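Local coordinates for taurine dioxygenase (Burkholderia ambifaria, PDB 5VN6), which probably acts as an iron-dependent taurine dioxygenase of the TfdA family, here crystallised with magnesium in its metal site, at residues A158-E163 / Y202-T207. Numbering follows the deposited sequence.
Sequences ARHSIE and YVNAFT
Backbone pairing sets the register: His160 and Thr207 form an antiparallel non-hydrogen-bonded pair where strand 157-160 meets strand 207-210, outermost in this chain's four-stranded sheet. One direct hydrogen bond crosses, Ser161 N to Phe206 O (3.0 Å, 161° at the hydrogen), with the donor above the carbonyl plane. The same oxygen accepts from a water that also donates to Ser161 O, and receives a CA-H...O contact from His160.

Polar side-chain packing centres on the His160 imidazole, whose CG stands anti to the carbonyl carbon (chi1 -54°). Thr207 OG1 sits 3.1 Å above one ring face, offset toward the rim near CE1, while Asn204 ND2 and Tyr202 O lie at the ring edge. A water oxygen 2.9 Å from His160 NE2 also donates to Tyr202 O, and Ser110 OG is hydrogen-bonded to both His160 ND1 and Asn204 ND2.

Within the turn, Asn204 N donates to Thr207 OG1 (2.9 Å, 170°), and Asn204 OD1 accepts from Phe206 N, an Asx turn overlapping a type I turn.

Apolar contact is modest: Ala158 CB meets Thr207 CG2 at 3.6 Å, and the CB atoms of Phe206 and His160 approach to 4.2 Å.

Both ring nitrogens are engaged, which would restrain the buried imidazole, linked to Asn204, near metal ligand His106, only indirectly through Ser110.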
# COMPACT_ATOMS: atom_id res chain seq x y z
N ALA A 158 20.78 -14.63 -2.14
CA ALA A 158 20.31 -14.01 -3.38
C ALA A 158 21.15 -12.78 -3.67
O ALA A 158 21.79 -12.23 -2.77
CB ALA A 158 18.83 -13.64 -3.27
N ARG A 159 21.16 -12.36 -4.94
CA ARG A 159 21.99 -11.23 -5.36
C ARG A 159 21.15 -9.98 -5.62
O ARG A 159 20.02 -10.07 -6.12
CB ARG A 159 22.83 -11.59 -6.58
CG ARG A 159 24.15 -12.29 -6.15
CD ARG A 159 25.14 -12.59 -7.28
NE ARG A 159 26.12 -13.57 -6.83
CZ ARG A 159 27.19 -13.30 -6.08
NH1 ARG A 159 27.46 -12.06 -5.70
NH2 ARG A 159 28.01 -14.27 -5.71
N HIS A 160 21.70 -8.82 -5.22
CA HIS A 160 21.07 -7.51 -5.32
C HIS A 160 21.93 -6.63 -6.22
O HIS A 160 23.12 -6.46 -5.95
CB HIS A 160 20.95 -6.85 -3.95
CG HIS A 160 20.25 -7.69 -2.93
ND1 HIS A 160 19.20 -7.21 -2.18
CD2 HIS A 160 20.43 -8.98 -2.55
CE1 HIS A 160 18.77 -8.16 -1.37
NE2 HIS A 160 19.50 -9.25 -1.58
N SER A 161 21.33 -6.08 -7.27
CA SER A 161 22.11 -5.56 -8.38
C SER A 161 21.83 -4.08 -8.60
O SER A 161 20.68 -3.69 -8.78
CB SER A 161 21.82 -6.34 -9.67
OG SER A 161 22.34 -5.67 -10.79
N ILE A 162 22.89 -3.27 -8.63
CA ILE A 162 22.67 -1.91 -9.10
C ILE A 162 22.69 -1.89 -10.62
O ILE A 162 22.05 -1.03 -11.24
CB ILE A 162 23.69 -0.93 -8.50
CG1 ILE A 162 23.24 0.51 -8.75
CG2 ILE A 162 25.07 -1.12 -9.14
CD1 ILE A 162 24.03 1.55 -8.00
N GLU A 163 23.40 -2.85 -11.23
CA GLU A 163 23.43 -2.95 -12.69
C GLU A 163 22.03 -3.01 -13.28
O GLU A 163 21.73 -2.32 -14.26
CB GLU A 163 24.22 -4.20 -13.12
CG GLU A 163 24.08 -4.42 -14.61
CD GLU A 163 24.73 -5.69 -15.12
OE1 GLU A 163 24.70 -6.72 -14.43
OE2 GLU A 163 25.28 -5.63 -16.23
N TYR A 202 14.72 -10.56 3.66
CA TYR A 202 15.68 -9.63 3.06
C TYR A 202 15.86 -9.83 1.55
O TYR A 202 16.98 -10.03 1.06
CB TYR A 202 17.03 -9.75 3.80
CG TYR A 202 17.91 -8.55 3.60
CD1 TYR A 202 19.14 -8.67 2.98
CD2 TYR A 202 17.48 -7.28 4.01
CE1 TYR A 202 19.94 -7.57 2.77
CE2 TYR A 202 18.27 -6.17 3.78
CZ TYR A 202 19.51 -6.33 3.17
OH TYR A 202 20.32 -5.25 2.94
N VAL A 203 14.76 -9.76 0.81
CA VAL A 203 14.78 -9.60 -0.64
C VAL A 203 13.84 -8.45 -1.00
O VAL A 203 12.85 -8.21 -0.31
CB VAL A 203 14.37 -10.90 -1.38
CG1 VAL A 203 15.46 -11.98 -1.17
CG2 VAL A 203 12.97 -11.40 -0.90
N ASN A 204 14.17 -7.72 -2.06
CA ASN A 204 13.39 -6.54 -2.41
C ASN A 204 13.55 -6.29 -3.91
O ASN A 204 14.05 -7.14 -4.66
CB ASN A 204 13.82 -5.33 -1.56
CG ASN A 204 15.20 -4.78 -1.92
OD1 ASN A 204 15.33 -4.01 -2.86
ND2 ASN A 204 16.21 -5.12 -1.13
N ALA A 205 13.14 -5.09 -4.36
CA ALA A 205 13.13 -4.76 -5.78
C ALA A 205 14.52 -4.87 -6.40
O ALA A 205 14.64 -5.14 -7.60
CB ALA A 205 12.56 -3.36 -6.01
N PHE A 206 15.57 -4.70 -5.60
CA PHE A 206 16.93 -4.84 -6.12
C PHE A 206 17.34 -6.29 -6.35
O PHE A 206 18.34 -6.52 -7.04
CB PHE A 206 17.94 -4.20 -5.16
CG PHE A 206 17.86 -2.70 -5.11
CD1 PHE A 206 17.64 -2.05 -3.91
CD2 PHE A 206 17.99 -1.94 -6.27
CE1 PHE A 206 17.56 -0.66 -3.85
CE2 PHE A 206 17.92 -0.56 -6.22
CZ PHE A 206 17.70 0.08 -5.00
N THR A 207 16.62 -7.26 -5.79
CA THR A 207 17.06 -8.65 -5.82
C THR A 207 16.76 -9.26 -7.19
O THR A 207 15.61 -9.20 -7.67
CB THR A 207 16.38 -9.45 -4.72
OG1 THR A 207 16.49 -8.77 -3.47
CG2 THR A 207 16.99 -10.82 -4.61
O HOH W 1 18.98 -11.67 -0.15
O HOH W 2 18.36 -4.92 -9.50